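Local coordinates for imelysin-like protein (PDB 3PF0) that is of unknown function but belongs to the imelysin-like family, whose members have been regarded as putative metalloendopeptidases, at residues V300-L304 and L343-L348; P249-S253 and K327-Q331; A307-T311 and N339-L343. All coordinates share one frame. Residue numbers count along the deposited sequence, not the author numbering.

All three contacts involve helix 327-351, and together they illustrate how one long helix can meet different partners along its length. Contacts 1 and 3 pair it with helix 298-316, forming an antiparallel hairpin; their centres lie about 8 Å apart and Leu-343 belongs to both, so they are successive parts of one interface. Contact 2 joins the start of the same helix to the end of helix 225-250 and the turn that follows, its centre about 17 Å from that of contact 3 and about 25 Å from that of contact 1. Along the chain 249-253 comes first, then 300-304, 307-311, 327-331, 339-343 and 343-348. These contacts thus place helix 327-351 within the all-helical imelysin-like fold.

Contact 1: V300-L304 and L343-L348; sequences VADTL and LIKSQL
Both segments are helical and run nearly antiparallel, their local axes 10.6 Å apart at closest approach with 164° between their N-to-C directions. The CA atoms of Val-300 and Gln-347 lie 6.3 Å apart, those of Leu-304 and Leu-343 6.7 Å. Segment 300-304 is regular, whereas 343-348 widens into a pi-type turn at 344-348: Leu-343 O accepts from Leu-348 N at 2.9 Å as well as from Gln-347 N at 3.0 Å. Val-300, in the t rotamer, points toward this turn and sets CG1 3.9 Å from Gln-347 C and 3.9 Å from Leu-348 N. Leu-304 starts sideways, with an off-rotamer chi1 of -98°, yet brings CD2 to 4.0 Å from Leu-343 CB and 4.0 Å from Ile-344 CG1, while its CD1 sits 4.0 Å from Leu-348 CB. At the margin, Thr-303 OG1 (chi1 p) approaches Gln-347 OE1 to 3.3 Å, and Leu-343 CD1 packs 3.8 Å from Thr-303 O. Beyond the pair, Ile-344 and Leu-348 also touch Met-283 of helix 268-283 and side chains of helix 225-250. No hydrogen bond crosses the interface; aliphatic packing joins these arms of an antiparallel helical hairpin in an all-helical fold.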
loop_
_atom_site.group_PDB
_atom_site.type_symbol
_atom_site.label_atom_id
_atom_site.label_comp_id
_atom_site.label_asym_id
_atom_site.label_seq_id
_atom_site.Cartn_x
_atom_site.Cartn_y
_atom_site.Cartn_z
ATOM N N VAL A 300 1.402 -0.470 -26.224
ATOM C CA VAL A 300 1.710 -1.012 -24.895
ATOM C C VAL A 300 1.028 -0.145 -23.824
ATOM O O VAL A 300 0.348 -0.689 -22.953
ATOM C CB VAL A 300 3.242 -1.143 -24.643
ATOM C CG1 VAL A 300 3.534 -1.729 -23.261
ATOM C CG2 VAL A 300 3.914 -1.982 -25.728
ATOM N N ALA A 301 1.186 1.197 -23.913
ATOM C CA ALA A 301 0.580 2.143 -22.974
ATOM C C ALA A 301 -0.953 2.134 -23.087
ATOM O O ALA A 301 -1.633 2.215 -22.061
ATOM C CB ALA A 301 1.122 3.545 -23.207
ATOM N N ASP A 302 -1.484 1.987 -24.323
ATOM C CA ASP A 302 -2.920 1.937 -24.613
ATOM C C ASP A 302 -3.589 0.681 -24.017
ATOM O O ASP A 302 -4.647 0.806 -23.400
ATOM C CB ASP A 302 -3.170 1.998 -26.127
ATOM N N THR A 303 -2.969 -0.509 -24.188
ATOM C CA THR A 303 -3.493 -1.790 -23.682
ATOM C C THR A 303 -3.474 -1.838 -22.145
ATOM O O THR A 303 -4.436 -2.337 -21.552
ATOM C CB THR A 303 -2.747 -2.991 -24.280
ATOM O OG1 THR A 303 -1.340 -2.791 -24.146
ATOM C CG2 THR A 303 -3.114 -3.241 -25.734
ATOM N N LEU A 304 -2.404 -1.307 -21.508
ATOM C CA LEU A 304 -2.291 -1.255 -20.050
ATOM C C LEU A 304 -3.327 -0.292 -19.464
ATOM O O LEU A 304 -3.980 -0.644 -18.481
ATOM C CB LEU A 304 -0.877 -0.862 -19.605
ATOM C CG LEU A 304 0.041 -2.008 -19.205
ATOM C CD1 LEU A 304 1.485 -1.557 -19.187
ATOM C CD2 LEU A 304 -0.351 -2.591 -17.839
ATOM N N LEU A 343 0.539 -8.244 -18.974
ATOM C CA LEU A 343 0.912 -7.088 -19.777
ATOM C C LEU A 343 2.205 -6.439 -19.270
ATOM O O LEU A 343 3.004 -5.998 -20.091
ATOM C CB LEU A 343 -0.223 -6.051 -19.816
ATOM C CG LEU A 343 -1.468 -6.403 -20.649
ATOM C CD1 LEU A 343 -2.579 -5.425 -20.383
ATOM C CD2 LEU A 343 -1.167 -6.440 -22.144
ATOM N N ILE A 344 2.431 -6.402 -17.941
ATOM C CA ILE A 344 3.647 -5.797 -17.386
ATOM C C ILE A 344 4.884 -6.665 -17.725
ATOM O O ILE A 344 5.881 -6.138 -18.225
ATOM C CB ILE A 344 3.526 -5.507 -15.858
ATOM C CG1 ILE A 344 2.417 -4.463 -15.584
ATOM C CG2 ILE A 344 4.877 -5.033 -15.273
ATOM C CD1 ILE A 344 2.015 -4.276 -14.090
ATOM N N LYS A 345 4.796 -7.978 -17.484
ATOM C CA LYS A 345 5.882 -8.934 -17.699
ATOM C C LYS A 345 6.227 -9.171 -19.178
ATOM O O LYS A 345 7.411 -9.296 -19.501
ATOM C CB LYS A 345 5.527 -10.288 -17.056
ATOM C CG LYS A 345 5.676 -10.332 -15.545
ATOM C CD LYS A 345 4.689 -11.301 -14.902
ATOM C CE LYS A 345 5.233 -12.689 -14.705
ATOM N NZ LYS A 345 4.228 -13.566 -14.055
ATOM N N SER A 346 5.214 -9.279 -20.058
ATOM C CA SER A 346 5.436 -9.639 -21.460
ATOM C C SER A 346 5.434 -8.477 -22.456
ATOM O O SER A 346 5.927 -8.675 -23.572
ATOM C CB SER A 346 4.407 -10.674 -21.908
ATOM O OG SER A 346 3.098 -10.130 -21.959
ATOM N N GLN A 347 4.886 -7.295 -22.091
ATOM C CA GLN A 347 4.840 -6.151 -23.004
ATOM C C GLN A 347 5.581 -4.936 -22.440
ATOM O O GLN A 347 6.402 -4.359 -23.144
ATOM C CB GLN A 347 3.391 -5.770 -23.358
ATOM C CG GLN A 347 2.751 -6.663 -24.421
ATOM C CD GLN A 347 1.374 -6.198 -24.853
ATOM O OE1 GLN A 347 1.044 -5.004 -24.843
ATOM N NE2 GLN A 347 0.546 -7.137 -25.287
ATOM N N LEU A 348 5.302 -4.542 -21.184
ATOM C CA LEU A 348 5.935 -3.355 -20.596
ATOM C C LEU A 348 7.450 -3.514 -20.314
ATOM O O LEU A 348 8.227 -2.675 -20.779
ATOM C CB LEU A 348 5.203 -2.893 -19.316
ATOM C CG LEU A 348 5.704 -1.590 -18.659
ATOM C CD1 LEU A 348 5.406 -0.368 -19.522
ATOM C CD2 LEU A 348 5.133 -1.420 -17.273
#

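Contact 2: P249-S253 and K327-Q331; sequences PLGLS and KATQQ
A helix end meets a helix start here, bridged by long side chains. Helix 225-250 is kinked at Pro-249, whose N has no bond to the preceding turn, and weakly bonded as it finishes at Leu-250; Gly-251 then leaves helical geometry with phi/psi of 53/59°, closing the helix with a Schellman motif, and Leu-252 follows in the loop. Segment 327-331 is the regular first part of helix 327-351. Across the segments the nearest CA pairs are Leu-250 with Gln-330, 7.8 Å, and Leu-252 with Gln-331, 6.9 Å. Lys-327 leaves its helix sideways, with chi1 -95°, chi2 m, chi3 t and chi4 m, a folded course that returns NZ to 3.1 Å from Leu-250 O and 2.8 Å from Gln-330 OE1; it donates a hydrogen bond to each. In this all-helical fold the lysine therefore ties a carbonyl at one helix's C-terminal end to the first turn of another. Gln-330 (m, t) puts NE2 in van der Waals contact with Leu-250 CD2 at 3.5 Å, while the hydrogen bond of NE2 goes to Leu-322 O. Leu-250 and Leu-252 share the m,t rotamer and point toward the helix. Leu-252 places CD1 3.9 Å from Gln-330 O and CD2 4.1 Å from Gln-330 CB. Gln-331 starts sideways, but its t,p conformation brings OE1 to 3.6 Å from Leu-252 CB; its NE2 is hydrogen-bonded to Asp-335 OD1.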
loop_
_atom_site.group_PDB
_atom_site.type_symbol
_atom_site.label_atom_id
_atom_site.label_comp_id
_atom_site.label_asym_id
_atom_site.label_seq_id
_atom_site.Cartn_x
_atom_site.Cartn_y
_atom_site.Cartn_z
ATOM N N PRO A 249 -7.189 -15.375 0.056
ATOM C CA PRO A 249 -8.254 -15.228 1.067
ATOM C C PRO A 249 -9.649 -15.636 0.602
ATOM O O PRO A 249 -10.478 -15.997 1.440
ATOM C CB PRO A 249 -8.236 -13.736 1.390
ATOM C CG PRO A 249 -6.948 -13.244 0.888
ATOM C CD PRO A 249 -6.640 -14.057 -0.306
ATOM N N LEU A 250 -9.912 -15.567 -0.709
ATOM C CA LEU A 250 -11.218 -15.902 -1.262
ATOM C C LEU A 250 -11.287 -17.369 -1.730
ATOM O O LEU A 250 -12.358 -17.828 -2.140
ATOM C CB LEU A 250 -11.580 -14.935 -2.408
ATOM C CG LEU A 250 -11.552 -13.427 -2.069
ATOM C CD1 LEU A 250 -11.716 -12.584 -3.318
ATOM C CD2 LEU A 250 -12.584 -13.062 -1.017
ATOM N N GLY A 251 -10.163 -18.085 -1.619
ATOM C CA GLY A 251 -10.030 -19.489 -1.998
ATOM C C GLY A 251 -10.475 -19.777 -3.416
ATOM O O GLY A 251 -11.408 -20.557 -3.629
ATOM N N LEU A 252 -9.834 -19.120 -4.389
ATOM C CA LEU A 252 -10.176 -19.263 -5.807
ATOM C C LEU A 252 -9.444 -20.444 -6.465
ATOM O O LEU A 252 -9.972 -21.025 -7.416
ATOM C CB LEU A 252 -9.878 -17.958 -6.576
ATOM C CG LEU A 252 -10.512 -16.655 -6.056
ATOM C CD1 LEU A 252 -10.014 -15.480 -6.842
ATOM C CD2 LEU A 252 -12.038 -16.688 -6.124
ATOM N N SER A 253 -8.241 -20.788 -5.967
ATOM C CA SER A 253 -7.408 -21.882 -6.490
ATOM C C SER A 253 -7.519 -23.159 -5.640
ATOM O O SER A 253 -7.331 -24.265 -6.160
ATOM C CB SER A 253 -5.947 -21.449 -6.573
ATOM O OG SER A 253 -5.446 -21.036 -5.311
ATOM N N LYS A 327 -18.863 -15.501 -6.300
ATOM C CA LYS A 327 -17.628 -16.228 -6.601
ATOM C C LYS A 327 -17.134 -15.954 -8.022
ATOM O O LYS A 327 -15.932 -15.794 -8.213
ATOM C CB LYS A 327 -17.809 -17.735 -6.385
ATOM C CG LYS A 327 -17.349 -18.209 -5.014
ATOM C CD LYS A 327 -15.824 -18.348 -4.918
ATOM C CE LYS A 327 -15.352 -18.534 -3.496
ATOM N NZ LYS A 327 -15.303 -17.248 -2.748
ATOM N N ALA A 328 -18.056 -15.853 -8.999
ATOM C CA ALA A 328 -17.737 -15.571 -10.401
ATOM C C ALA A 328 -17.153 -14.161 -10.569
ATOM O O ALA A 328 -16.196 -13.990 -11.328
ATOM C CB ALA A 328 -18.978 -15.740 -11.266
ATOM N N THR A 329 -17.689 -13.169 -9.825
ATOM C CA THR A 329 -17.230 -11.770 -9.859
ATOM C C THR A 329 -15.829 -11.653 -9.250
ATOM O O THR A 329 -15.020 -10.853 -9.719
ATOM C CB THR A 329 -18.224 -10.841 -9.140
ATOM O OG1 THR A 329 -19.564 -11.248 -9.423
ATOM C CG2 THR A 329 -18.046 -9.390 -9.538
ATOM N N GLN A 330 -15.552 -12.451 -8.208
ATOM C CA GLN A 330 -14.249 -12.490 -7.533
ATOM C C GLN A 330 -13.209 -13.097 -8.477
ATOM O O GLN A 330 -12.060 -12.632 -8.510
ATOM C CB GLN A 330 -14.333 -13.293 -6.226
ATOM C CG GLN A 330 -15.164 -12.635 -5.121
ATOM C CD GLN A 330 -15.379 -13.566 -3.945
ATOM O OE1 GLN A 330 -15.320 -14.795 -4.064
ATOM N NE2 GLN A 330 -15.648 -13.003 -2.780
ATOM N N GLN A 331 -13.634 -14.110 -9.271
ATOM C CA GLN A 331 -12.812 -14.787 -10.277
ATOM C C GLN A 331 -12.482 -13.818 -11.413
ATOM O O GLN A 331 -11.340 -13.791 -11.872
ATOM C CB GLN A 331 -13.518 -16.054 -10.811
ATOM C CG GLN A 331 -12.611 -16.988 -11.634
ATOM C CD GLN A 331 -11.358 -17.422 -10.898
ATOM O OE1 GLN A 331 -11.413 -18.009 -9.812
ATOM N NE2 GLN A 331 -10.199 -17.122 -11.467
#

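Contact 3: A307-T311 and N339-L343; sequences ALADT and NITRL
In the antiparallel hairpin of helices 298-316 and 327-351, segments 307-311 and 339-343 pack a small residue of one arm against larger ones of the other. Both segments are regular helix, with local axes 10.7 Å apart at closest approach and an angle of 166° between their N-to-C directions. Ala-307 faces Ile-340, their CA atoms 6.5 Å apart. The short methyl of Ala-307 leaves room for the opposing side chains: its CB is 3.7 Å from Leu-343 CD1, 4.1 Å from Ile-340 CG1 and 3.9 Å from Asn-339 ND2. The main protrusion is Ile-340, whose m,t rotamer carries CD1 into a hollow lined by Ala-307, Leu-308 and Thr-311. Leu-308 leaves its backbone sideways, but its end swings inward and puts CD2 3.9 Å from Ile-340 CD1. Beyond these segments, Leu-308 also meets Leu-279 and Met-283 of helix 268-283, and Ile-340 touches Val-238 of helix 225-250, so the hairpin is packed against other helices of the fold. At the edge of the interface, Asn-339 OD1 accepts hydrogen bonds from Arg-342 NE at 3.1 Å and from Arg-342 NH2 at 3.0 Å, along the same helix. Thr-311 (chi1 m) has its hydroxyl turned back onto its own helix, with OG1 donating to Ala-307 O at 2.7 Å while the same OG1 lies 3.4 Å from Ile-340 CD1.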
loop_
_atom_site.group_PDB
_atom_site.type_symbol
_atom_site.label_atom_id
_atom_site.label_comp_id
_atom_site.label_asym_id
_atom_site.label_seq_id
_atom_site.Cartn_x
_atom_site.Cartn_y
_atom_site.Cartn_z
ATOM N N ALA A 307 -6.821 -1.977 -19.746
ATOM C CA ALA A 307 -6.905 -3.074 -18.773
ATOM C C ALA A 307 -7.117 -2.557 -17.335
ATOM O O ALA A 307 -7.947 -3.114 -16.608
ATOM C CB ALA A 307 -5.656 -3.941 -18.839
ATOM N N LEU A 308 -6.387 -1.494 -16.939
ATOM C CA LEU A 308 -6.518 -0.888 -15.620
ATOM C C LEU A 308 -7.905 -0.242 -15.444
ATOM O O LEU A 308 -8.510 -0.376 -14.379
ATOM C CB LEU A 308 -5.402 0.138 -15.377
ATOM C CG LEU A 308 -4.070 -0.438 -14.889
ATOM C CD1 LEU A 308 -2.934 0.401 -15.360
ATOM C CD2 LEU A 308 -4.030 -0.529 -13.381
ATOM N N ALA A 309 -8.418 0.407 -16.500
ATOM C CA ALA A 309 -9.741 1.034 -16.514
ATOM C C ALA A 309 -10.862 -0.013 -16.399
ATOM O O ALA A 309 -11.845 0.254 -15.709
ATOM C CB ALA A 309 -9.922 1.859 -17.782
ATOM N N ASP A 310 -10.709 -1.197 -17.047
ATOM C CA ASP A 310 -11.696 -2.284 -16.991
ATOM C C ASP A 310 -11.754 -2.903 -15.583
ATOM O O ASP A 310 -12.841 -3.247 -15.103
ATOM C CB ASP A 310 -11.388 -3.387 -18.032
ATOM C CG ASP A 310 -11.422 -2.985 -19.501
ATOM O OD1 ASP A 310 -12.107 -1.989 -19.838
ATOM O OD2 ASP A 310 -10.768 -3.672 -20.319
ATOM N N THR A 311 -10.578 -3.053 -14.935
ATOM C CA THR A 311 -10.442 -3.614 -13.588
ATOM C C THR A 311 -11.100 -2.662 -12.585
ATOM O O THR A 311 -11.838 -3.120 -11.713
ATOM C CB THR A 311 -8.956 -3.905 -13.256
ATOM O OG1 THR A 311 -8.351 -4.585 -14.358
ATOM C CG2 THR A 311 -8.792 -4.765 -12.004
ATOM N N ASN A 339 -4.296 -10.444 -15.997
ATOM C CA ASN A 339 -4.069 -9.846 -17.311
ATOM C C ASN A 339 -3.144 -8.605 -17.201
ATOM O O ASN A 339 -2.343 -8.374 -18.104
ATOM C CB ASN A 339 -5.390 -9.489 -17.994
ATOM C CG ASN A 339 -5.209 -8.922 -19.380
ATOM O OD1 ASN A 339 -4.561 -9.525 -20.243
ATOM N ND2 ASN A 339 -5.736 -7.725 -19.610
ATOM N N ILE A 340 -3.224 -7.841 -16.091
ATOM C CA ILE A 340 -2.361 -6.673 -15.860
ATOM C C ILE A 340 -0.906 -7.155 -15.623
ATOM O O ILE A 340 0.012 -6.591 -16.214
ATOM C CB ILE A 340 -2.886 -5.746 -14.719
ATOM C CG1 ILE A 340 -4.185 -5.027 -15.154
ATOM C CG2 ILE A 340 -1.815 -4.725 -14.281
ATOM C CD1 ILE A 340 -4.940 -4.295 -14.060
ATOM N N THR A 341 -0.706 -8.208 -14.805
ATOM C CA THR A 341 0.634 -8.770 -14.539
ATOM C C THR A 341 1.224 -9.313 -15.840
ATOM O O THR A 341 2.415 -9.126 -16.093
ATOM C CB THR A 341 0.617 -9.854 -13.442
ATOM O OG1 THR A 341 -0.370 -10.821 -13.754
ATOM C CG2 THR A 341 0.333 -9.304 -12.079
ATOM N N ARG A 342 0.371 -9.937 -16.684
ATOM C CA ARG A 342 0.744 -10.476 -17.991
ATOM C C ARG A 342 1.285 -9.361 -18.880
ATOM O O ARG A 342 2.377 -9.498 -19.435
ATOM C CB ARG A 342 -0.462 -11.161 -18.655
ATOM C CG ARG A 342 -0.124 -11.907 -19.948
ATOM C CD ARG A 342 -1.362 -12.374 -20.706
ATOM N NE ARG A 342 -2.184 -11.258 -21.187
ATOM C CZ ARG A 342 -1.957 -10.575 -22.306
ATOM N NH1 ARG A 342 -0.921 -10.879 -23.081
ATOM N NH2 ARG A 342 -2.758 -9.576 -22.655
ATOM N N LEU A 343 0.539 -8.244 -18.974
ATOM C CA LEU A 343 0.912 -7.088 -19.777
ATOM C C LEU A 343 2.205 -6.439 -19.270
ATOM O O LEU A 343 3.004 -5.998 -20.091
ATOM C CB LEU A 343 -0.223 -6.051 -19.816
ATOM C CG LEU A 343 -1.468 -6.403 -20.649
ATOM C CD1 LEU A 343 -2.579 -5.425 -20.383
ATOM C CD2 LEU A 343 -1.167 -6.440 -22.144
#